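Local coordinates for lipoprotein (Burkholderia cenocepacia, PDB 4QHQ), which binds methionine in the cleft between its two lobes and probably delivers it, as a membrane-attached lipoprotein, to an ABC transporter for uptake, at residues A[5-10]-A[53-58]; A[72-77]-A[198-203]; A[79-84]-A[171-176]. All blocks are in the same frame, centred on the assembly; numbering follows the deposited sequence.

Contact 1: residues A[5-10]-A[53-58]. With MET (methionine), chain B.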
loop_
_atom_site.group_PDB
_atom_site.type_symbol
_atom_site.label_atom_id
_atom_site.label_comp_id
_atom_site.label_asym_id
_atom_site.label_seq_id
_atom_site.Cartn_x
_atom_site.Cartn_y
_atom_site.Cartn_z
ATOM N N GLY A 5 -8.673 -3.761 11.923
ATOM C CA GLY A 5 -8.057 -4.673 10.974
ATOM C C GLY A 5 -6.831 -4.090 10.307
ATOM O O GLY A 5 -6.813 -2.929 9.896
ATOM N N THR A 6 -5.797 -4.905 10.168
ATOM C CA THR A 6 -4.612 -4.447 9.472
ATOM C C THR A 6 -3.957 -5.623 8.775
ATOM O O THR A 6 -4.397 -6.757 8.944
ATOM C CB THR A 6 -3.642 -3.732 10.418
ATOM O OG1 THR A 6 -2.725 -2.954 9.633
ATOM C CG2 THR A 6 -2.891 -4.711 11.291
ATOM N N VAL A 7 -2.941 -5.344 7.967
ATOM C CA VAL A 7 -2.246 -6.396 7.248
ATOM C C VAL A 7 -0.994 -6.797 8.024
ATOM O O VAL A 7 -0.252 -5.941 8.509
ATOM C CB VAL A 7 -1.907 -5.946 5.816
ATOM C CG1 VAL A 7 -0.990 -6.943 5.141
ATOM C CG2 VAL A 7 -3.187 -5.774 5.005
ATOM N N ALA A 8 -0.789 -8.102 8.173
ATOM C CA ALA A 8 0.404 -8.616 8.842
ATOM C C ALA A 8 1.654 -8.002 8.238
ATOM O O ALA A 8 1.744 -7.829 7.023
ATOM C CB ALA A 8 0.465 -10.134 8.728
ATOM N N GLY A 9 2.622 -7.691 9.083
ATOM C CA GLY A 9 3.831 -7.036 8.618
ATOM C C GLY A 9 4.020 -5.700 9.299
ATOM O O GLY A 9 3.624 -5.536 10.449
ATOM N N PRO A 10 4.611 -4.732 8.587
ATOM C CA PRO A 10 4.861 -3.400 9.147
ATOM C C PRO A 10 3.619 -2.767 9.771
ATOM O O PRO A 10 3.736 -2.144 10.835
ATOM C CB PRO A 10 5.286 -2.581 7.931
ATOM C CG PRO A 10 5.788 -3.559 6.962
ATOM C CD PRO A 10 5.044 -4.836 7.183
ATOM N N ASN A 53 -10.210 -0.062 9.907
ATOM C CA ASN A 53 -9.044 -0.737 9.357
ATOM C C ASN A 53 -7.958 0.256 9.009
ATOM O O ASN A 53 -8.201 1.457 8.948
ATOM C CB ASN A 53 -9.396 -1.705 8.209
ATOM C CG ASN A 53 -9.937 -1.007 6.983
ATOM O OD1 ASN A 53 -9.414 0.027 6.563
ATOM N ND2 ASN A 53 -10.947 -1.592 6.368
ATOM N N SER A 54 -6.750 -0.257 8.812
ATOM C CA SER A 54 -5.580 0.591 8.608
ATOM C C SER A 54 -4.596 -0.174 7.751
ATOM O O SER A 54 -3.688 -0.838 8.256
ATOM C CB SER A 54 -4.965 0.945 9.968
ATOM O OG SER A 54 -3.826 1.791 9.863
ATOM N N PHE A 55 -4.801 -0.104 6.439
ATOM C CA PHE A 55 -3.997 -0.901 5.522
ATOM C C PHE A 55 -3.918 -0.333 4.108
ATOM O O PHE A 55 -3.181 -0.871 3.305
ATOM C CB PHE A 55 -4.535 -2.323 5.430
ATOM C CG PHE A 55 -5.742 -2.443 4.551
ATOM C CD1 PHE A 55 -6.980 -1.974 4.984
ATOM C CD2 PHE A 55 -5.647 -3.008 3.293
ATOM C CE1 PHE A 55 -8.095 -2.069 4.172
ATOM C CE2 PHE A 55 -6.750 -3.099 2.465
ATOM C CZ PHE A 55 -7.980 -2.641 2.910
ATOM N N GLN A 56 -4.692 0.698 3.787
ATOM C CA GLN A 56 -4.854 1.091 2.388
ATOM C C GLN A 56 -4.641 2.567 2.140
ATOM O O GLN A 56 -4.643 3.376 3.060
ATOM C CB GLN A 56 -6.267 0.726 1.924
ATOM C CG GLN A 56 -7.344 1.688 2.417
ATOM C CD GLN A 56 -8.725 1.074 2.380
ATOM O OE1 GLN A 56 -9.194 0.629 1.332
ATOM N NE2 GLN A 56 -9.390 1.045 3.541
ATOM N N HIS A 57 -4.451 2.917 0.869
ATOM C CA HIS A 57 -4.458 4.318 0.450
ATOM C C HIS A 57 -5.820 4.694 -0.157
ATOM O O HIS A 57 -6.676 3.831 -0.358
ATOM C CB HIS A 57 -3.275 4.619 -0.489
ATOM C CG HIS A 57 -3.097 3.629 -1.600
ATOM N ND1 HIS A 57 -4.061 3.409 -2.560
ATOM C CD2 HIS A 57 -2.049 2.836 -1.919
ATOM C CE1 HIS A 57 -3.614 2.507 -3.423
ATOM N NE2 HIS A 57 -2.386 2.156 -3.065
ATOM N N GLN A 58 -6.033 5.981 -0.406
ATOM C CA GLN A 58 -7.310 6.438 -0.938
ATOM C C GLN A 58 -7.668 5.876 -2.323
ATOM O O GLN A 58 -8.827 5.518 -2.555
ATOM C CB GLN A 58 -7.428 7.968 -0.906
ATOM C CG GLN A 58 -8.845 8.463 -1.198
ATOM C CD GLN A 58 -9.816 8.204 -0.068
ATOM O OE1 GLN A 58 -9.566 8.574 1.077
ATOM N NE2 GLN A 58 -10.936 7.563 -0.388
HETATM N N MET B . 0.567 -0.113 2.442
HETATM C CA MET B . 0.285 -0.266 1.013
HETATM C C MET B . 1.009 0.787 0.204
HETATM O O MET B . 1.062 1.934 0.632
HETATM C CB MET B . -1.228 -0.176 0.781
HETATM C CG MET B . -1.650 -0.370 -0.688
HETATM S SD MET B . -3.433 -0.195 -0.916
HETATM C CE MET B . -4.051 -1.634 -0.039
HETATM O OXT MET B . 1.572 0.500 -0.867
#
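Gly5 and Asn53 pair in parallel where strands 5-7 and 53-57 run side by side, the short axes 4.8 Å apart at their closest and inclined to each other by 31°. One backbone hydrogen bond joins them, from Ser54 N to Gly5 O at 2.9 Å, and the same carbonyl oxygen also takes a CA-H...O contact from Asn53. The next link along is a side chain's. Thr6 holds OG1 anti to its backbone N (chi1 -162°), which brings the hydroxyl across to Ser54 O; Thr6 OG1 donates to that oxygen at 2.7 Å from a position tilted 25° out of the carbonyl plane. A hydroxyl thus continues the pairing as the strands begin to part. Beyond it the join is apolar: Val7 CG2 lies 3.7 Å from Phe55 CB and comes obliquely to the ring.

From here the second strand turns into the methionine pocket. Phe55 CD2 is 3.9 Å from the ligand CE, and Gln56 CB, which lies over the centre of one face of the Phe55 ring, meets the same methyl at 3.8 Å. His57 places a face of its imidazole against the thioether, with the ligand SD 3.3 Å above the ring plane and offset toward the rim. The ring's rotation is fixed from both nitrogens, ND1 capping the following helix at Tyr60 N and NE2 bonding Asn110. The thioether end is held by van der Waals contact with Phe55, Gln56 and the imidazole face.

Strand 2-7 has strand 30-35 as its other neighbour, while strand 52-57 passes on to strand 199-204 through Asn53 and Ala202. Helix 10-26 packs on Thr6 and sends Trp15 to Ser54 OG; helix 41-47 lies against Phe55 and supplies Asn42 to Asn53 ND2.

Contact 2: residues A[72-77]-A[198-203]. With MET (methionine), chain B.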
loop_
_atom_site.group_PDB
_atom_site.type_symbol
_atom_site.label_atom_id
_atom_site.label_comp_id
_atom_site.label_asym_id
_atom_site.label_seq_id
_atom_site.Cartn_x
_atom_site.Cartn_y
_atom_site.Cartn_z
ATOM N N ILE A 72 -17.710 3.498 3.483
ATOM C CA ILE A 72 -16.490 3.545 4.274
ATOM C C ILE A 72 -15.708 4.783 3.886
ATOM O O ILE A 72 -15.578 5.091 2.703
ATOM C CB ILE A 72 -15.622 2.295 4.002
ATOM C CG1 ILE A 72 -16.262 1.050 4.619
ATOM C CG2 ILE A 72 -14.194 2.478 4.511
ATOM C CD1 ILE A 72 -15.616 -0.253 4.163
ATOM N N VAL A 73 -15.176 5.487 4.878
ATOM C CA VAL A 73 -14.464 6.733 4.649
ATOM C C VAL A 73 -13.192 6.799 5.468
ATOM O O VAL A 73 -13.045 6.108 6.480
ATOM C CB VAL A 73 -15.317 7.956 5.018
ATOM C CG1 VAL A 73 -16.485 8.117 4.050
ATOM C CG2 VAL A 73 -15.806 7.842 6.460
ATOM N N SER A 74 -12.283 7.662 5.035
ATOM C CA SER A 74 -11.068 7.913 5.782
ATOM C C SER A 74 -11.361 8.726 7.032
ATOM O O SER A 74 -12.132 9.689 7.004
ATOM C CB SER A 74 -10.074 8.674 4.916
ATOM O OG SER A 74 -8.903 8.945 5.652
ATOM N N ALA A 75 -10.747 8.320 8.134
ATOM C CA ALA A 75 -10.787 9.081 9.368
ATOM C C ALA A 75 -9.485 9.854 9.570
ATOM O O ALA A 75 -9.383 10.686 10.456
ATOM C CB ALA A 75 -11.035 8.152 10.541
ATOM N N GLY A 76 -8.478 9.569 8.750
ATOM C CA GLY A 76 -7.206 10.257 8.882
ATOM C C GLY A 76 -6.060 9.484 8.271
ATOM O O GLY A 76 -6.150 8.274 8.054
ATOM N N LEU A 77 -4.967 10.187 8.010
ATOM C CA LEU A 77 -3.834 9.584 7.328
ATOM C C LEU A 77 -2.850 8.968 8.307
ATOM O O LEU A 77 -2.771 9.381 9.472
ATOM C CB LEU A 77 -3.128 10.634 6.472
ATOM C CG LEU A 77 -3.964 11.269 5.362
ATOM C CD1 LEU A 77 -3.093 12.213 4.538
ATOM C CD2 LEU A 77 -4.633 10.217 4.472
ATOM N N ALA A 198 -0.789 8.105 0.228
ATOM C CA ALA A 198 -0.766 8.058 1.689
ATOM C C ALA A 198 -1.782 7.050 2.183
ATOM O O ALA A 198 -2.904 6.988 1.686
ATOM C CB ALA A 198 -1.061 9.427 2.302
ATOM N N ASN A 199 -1.388 6.284 3.183
ATOM C CA ASN A 199 -2.286 5.303 3.759
ATOM C C ASN A 199 -3.198 5.977 4.791
ATOM O O ASN A 199 -2.956 7.120 5.192
ATOM C CB ASN A 199 -1.490 4.157 4.392
ATOM C CG ASN A 199 -0.932 3.184 3.374
ATOM O OD1 ASN A 199 -0.809 2.005 3.668
ATOM N ND2 ASN A 199 -0.569 3.669 2.180
ATOM N N LEU A 200 -4.233 5.268 5.234
ATOM C CA LEU A 200 -5.266 5.910 6.033
ATOM C C LEU A 200 -5.951 4.920 6.971
ATOM O O LEU A 200 -5.896 3.696 6.804
ATOM C CB LEU A 200 -6.283 6.582 5.096
ATOM C CG LEU A 200 -7.005 5.700 4.065
ATOM C CD1 LEU A 200 -8.241 5.005 4.622
ATOM C CD2 LEU A 200 -7.410 6.460 2.835
ATOM N N ILE A 201 -6.605 5.475 7.980
ATOM C CA ILE A 201 -7.516 4.701 8.816
ATOM C C ILE A 201 -8.929 4.869 8.268
ATOM O O ILE A 201 -9.377 5.989 8.053
ATOM C CB ILE A 201 -7.474 5.158 10.284
ATOM C CG1 ILE A 201 -6.089 4.873 10.869
ATOM C CG2 ILE A 201 -8.569 4.453 11.105
ATOM C CD1 ILE A 201 -5.861 5.505 12.229
ATOM N N ALA A 202 -9.610 3.753 8.015
ATOM C CA ALA A 202 -10.969 3.783 7.482
ATOM C C ALA A 202 -11.965 3.330 8.535
ATOM O O ALA A 202 -11.676 2.435 9.337
ATOM C CB ALA A 202 -11.089 2.897 6.249
ATOM N N VAL A 203 -13.140 3.952 8.517
ATOM C CA VAL A 203 -14.248 3.561 9.384
ATOM C C VAL A 203 -15.546 3.584 8.590
ATOM O O VAL A 203 -15.605 4.134 7.489
ATOM C CB VAL A 203 -14.401 4.508 10.595
ATOM C CG1 VAL A 203 -13.149 4.478 11.456
ATOM C CG2 VAL A 203 -14.743 5.930 10.146
HETATM N N MET B . 0.567 -0.113 2.442
HETATM C CA MET B . 0.285 -0.266 1.013
HETATM C C MET B . 1.009 0.787 0.204
HETATM O O MET B . 1.062 1.934 0.632
HETATM C CB MET B . -1.228 -0.176 0.781
HETATM C CG MET B . -1.650 -0.370 -0.688
HETATM S SD MET B . -3.433 -0.195 -0.916
HETATM C CE MET B . -4.051 -1.634 -0.039
HETATM O OXT MET B . 1.572 0.500 -0.867
#
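Val73 and Val203 form an antiparallel hydrogen-bonded pair, Val73 N to Val203 O and Val203 N to Val73 O both measuring 3.0 Å. Farther on, Ala75 N reaches Ile201 O in an almost straight bond of 2.7 Å, and Ile201 N gives to Gly76 O at 2.8 Å. Both Ala75 and Gly76 thus answer Ile201, a beta bulge that shifts the register by one residue. CA-H...O contacts, such as Ala202 CA to Val73 O, fill in between the bonds.

Apolar contacts flank this pairing. Ile72 CG2 meets Ala202 CB at 3.6 Å; Leu200 sets its CB against Leu77 CD2, while Leu77 CD1 rests on Ala198 CB. Ala75 CB touches Val203 CG1, and helix 211-220 packs on both residues. Leu200 CB also lies against Ser74 OG in plain van der Waals packing.

The ligand is met by Asn199, which points away from strand 72-77 into the pocket. Its carboxamide grips the ligand at two places: OD1 accepts from the methionine N at 2.8 Å, and ND2 donates to the methionine O at 2.8 Å. Backbone pairing and apolar packing hold the strand, and one amide reads the amino acid's ammonium and carboxylate together.

Contact 3: residues A[79-84]-A[171-176]. With MET (methionine), chain B.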
loop_
_atom_site.group_PDB
_atom_site.type_symbol
_atom_site.label_atom_id
_atom_site.label_comp_id
_atom_site.label_asym_id
_atom_site.label_seq_id
_atom_site.Cartn_x
_atom_site.Cartn_y
_atom_site.Cartn_z
ATOM N N TYR A 79 0.691 6.808 7.126
ATOM C CA TYR A 79 2.024 6.988 6.560
ATOM C C TYR A 79 1.927 6.814 5.060
ATOM O O TYR A 79 0.957 6.252 4.557
ATOM C CB TYR A 79 3.012 5.958 7.119
ATOM C CG TYR A 79 2.657 4.552 6.750
ATOM C CD1 TYR A 79 3.086 3.986 5.552
ATOM C CD2 TYR A 79 1.876 3.772 7.594
ATOM C CE1 TYR A 79 2.741 2.697 5.208
ATOM C CE2 TYR A 79 1.533 2.479 7.262
ATOM C CZ TYR A 79 1.974 1.943 6.062
ATOM O OH TYR A 79 1.643 0.649 5.726
ATOM N N ILE A 80 2.968 7.272 4.362
ATOM C CA ILE A 80 3.134 7.021 2.939
ATOM C C ILE A 80 4.398 6.180 2.745
ATOM O O ILE A 80 5.369 6.292 3.508
ATOM C CB ILE A 80 3.194 8.352 2.146
ATOM C CG1 ILE A 80 3.128 8.111 0.635
ATOM C CG2 ILE A 80 4.428 9.171 2.530
ATOM C CD1 ILE A 80 2.787 9.365 -0.154
ATOM N N SER A 81 4.370 5.305 1.748
ATOM C CA SER A 81 5.481 4.395 1.539
ATOM C C SER A 81 5.704 4.201 0.050
ATOM O O SER A 81 5.088 3.318 -0.556
ATOM C CB SER A 81 5.218 3.053 2.223
ATOM O OG SER A 81 4.029 2.465 1.741
ATOM N N PRO A 82 6.577 5.022 -0.536
ATOM C CA PRO A 82 6.871 4.962 -1.977
ATOM C C PRO A 82 7.139 3.540 -2.460
ATOM O O PRO A 82 7.936 2.808 -1.873
ATOM C CB PRO A 82 8.125 5.825 -2.100
ATOM C CG PRO A 82 7.946 6.852 -1.025
ATOM C CD PRO A 82 7.373 6.063 0.132
ATOM N N ILE A 83 6.447 3.153 -3.519
ATOM C CA ILE A 83 6.556 1.798 -4.020
ATOM C C ILE A 83 7.849 1.649 -4.815
ATOM O O ILE A 83 8.285 2.569 -5.523
ATOM C CB ILE A 83 5.303 1.404 -4.833
ATOM C CG1 ILE A 83 5.216 -0.115 -5.012
ATOM C CG2 ILE A 83 5.200 2.152 -6.134
ATOM C CD1 ILE A 83 3.819 -0.596 -5.412
ATOM N N GLY A 84 8.471 0.492 -4.667
ATOM C CA GLY A 84 9.739 0.252 -5.329
ATOM C C GLY A 84 9.700 -0.838 -6.372
ATOM O O GLY A 84 8.764 -1.665 -6.415
ATOM N N ILE A 171 6.719 -3.876 -6.125
ATOM C CA ILE A 171 6.181 -4.519 -4.920
ATOM C C ILE A 171 5.834 -3.495 -3.856
ATOM O O ILE A 171 6.661 -2.650 -3.508
ATOM C CB ILE A 171 7.190 -5.524 -4.313
ATOM C CG1 ILE A 171 7.678 -6.520 -5.371
ATOM C CG2 ILE A 171 6.586 -6.278 -3.122
ATOM C CD1 ILE A 171 8.646 -7.561 -4.818
ATOM N N ASN A 172 4.593 -3.553 -3.379
ATOM C CA ASN A 172 4.153 -2.706 -2.264
ATOM C C ASN A 172 5.070 -2.830 -1.063
ATOM O O ASN A 172 5.504 -3.914 -0.695
ATOM C CB ASN A 172 2.719 -3.035 -1.848
ATOM C CG ASN A 172 1.701 -2.669 -2.905
ATOM O OD1 ASN A 172 1.156 -1.547 -2.918
ATOM N ND2 ASN A 172 1.424 -3.607 -3.785
ATOM N N THR A 173 5.353 -1.698 -0.441
ATOM C CA THR A 173 6.336 -1.655 0.627
ATOM C C THR A 173 6.010 -2.576 1.816
ATOM O O THR A 173 6.911 -3.193 2.364
ATOM C CB THR A 173 6.604 -0.202 1.036
ATOM O OG1 THR A 173 7.351 0.430 -0.015
ATOM C CG2 THR A 173 7.372 -0.122 2.334
ATOM N N ASN A 174 4.735 -2.711 2.190
ATOM C CA ASN A 174 4.406 -3.597 3.319
ATOM C C ASN A 174 4.852 -5.036 3.045
ATOM O O ASN A 174 5.408 -5.697 3.917
ATOM C CB ASN A 174 2.920 -3.524 3.694
ATOM C CG ASN A 174 2.013 -4.012 2.599
ATOM O OD1 ASN A 174 1.805 -3.326 1.595
ATOM N ND2 ASN A 174 1.479 -5.214 2.768
ATOM N N TYR A 175 4.631 -5.495 1.818
ATOM C CA TYR A 175 5.035 -6.842 1.437
ATOM C C TYR A 175 6.552 -6.954 1.247
ATOM O O TYR A 175 7.146 -7.975 1.595
ATOM C CB TYR A 175 4.310 -7.285 0.165
ATOM C CG TYR A 175 2.813 -7.456 0.361
ATOM C CD1 TYR A 175 2.309 -8.243 1.396
ATOM C CD2 TYR A 175 1.915 -6.851 -0.500
ATOM C CE1 TYR A 175 0.947 -8.401 1.563
ATOM C CE2 TYR A 175 0.550 -6.995 -0.333
ATOM C CZ TYR A 175 0.080 -7.780 0.690
ATOM O OH TYR A 175 -1.279 -7.955 0.876
ATOM N N ALA A 176 7.165 -5.914 0.681
ATOM C CA ALA A 176 8.616 -5.901 0.507
ATOM C C ALA A 176 9.307 -6.003 1.857
ATOM O O ALA A 176 10.195 -6.841 2.042
ATOM C CB ALA A 176 9.060 -4.653 -0.238
HETATM N N MET B . 0.567 -0.113 2.442
HETATM C CA MET B . 0.285 -0.266 1.013
HETATM C C MET B . 1.009 0.787 0.204
HETATM O O MET B . 1.062 1.934 0.632
HETATM C CB MET B . -1.228 -0.176 0.781
HETATM C CG MET B . -1.650 -0.370 -0.688
HETATM S SD MET B . -3.433 -0.195 -0.916
HETATM C CE MET B . -4.051 -1.634 -0.039
HETATM O OXT MET B . 1.572 0.500 -0.867
HETATM O O HOH W 1 4.356 0.758 -1.519
HETATM O O HOH W 2 9.016 2.589 0.541
HETATM O O HOH W 3 8.328 -1.078 -2.117
#
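Ser81 and Thr173 meet flank to flank, with Ser81 CB 3.7 Å from Thr173 CB and the Thr173 methyl CG2 close beside it. Thr173 turns OG1 the other way, anti to its carbonyl carbon (chi1 -72°), into a group of ordered waters. One water donates to Pro82 O and accepts from Thr173 OG1; another donates to Thr173 OG1 and to Ile171 O while accepting from Gly84 N. The hydroxyl therefore both gives and takes. A third donates to Ser81 O and to the methionine OXT, the latter at 2.9 Å, and accepts from Thr173 N. Water therefore stitches the two backbones together and carries one link on to the ligand carboxylate.

Ile83 comes obliquely to Asn172. Its CG1 is anti to the backbone N (chi1 -163°), which sends the chain over the other backbone: Ile83 CG1 sits 3.3 Å from Ile171 O, and Ile83 CD1 reaches 3.7 Å from Asn172 N. Just past this, a direct backbone hydrogen bond runs from Ile171 N to Gly84 O at 3.0 Å.

On the ligand side, Ser81 OG approaches the methionine O to 3.2 Å. Tyr79 comes obliquely to the amino group, its OH 3.5 Å from the methionine N, and is itself hydrogen-bonded to Asp11. Asn174 OD1 lies 3.5 Å from the methionine CA and is bonded to Tyr38.

Strand 72-80 belongs to one lobe's sheet and strands 84-86 and 168-171 to the other's, which makes 79-84 a crossing between lobes, as in periplasmic binding proteins. Helix 173-178 starts near the ligand carboxylate, its first N-H linked to it through a water, and its N-terminal end would probably favour that negative charge; helix 108-120 packs on Ile83 and Asn172 and brings Arg113 to the ligand.

How the contacts relate
Contacts 1 and 2 lie in the same mixed sheet, their centres about 10 Å apart, and meet where strands 52-57 and 199-204 run as neighbours. Contact 3 sits about 12 Å from the centre of contact 1 and about 17 Å from that of contact 2, where the chain leaves strand 72-80 for the second sheet. Along the chain contact 1 closes before contact 2 opens, and contact 3 is nested inside the loop that contact 2 closes. All three touch the bound methionine: contact 1 at its thioether end, contact 2 at both backbone groups, contact 3 mainly at the carboxylate. The cleft is thus built from parts of both lobes.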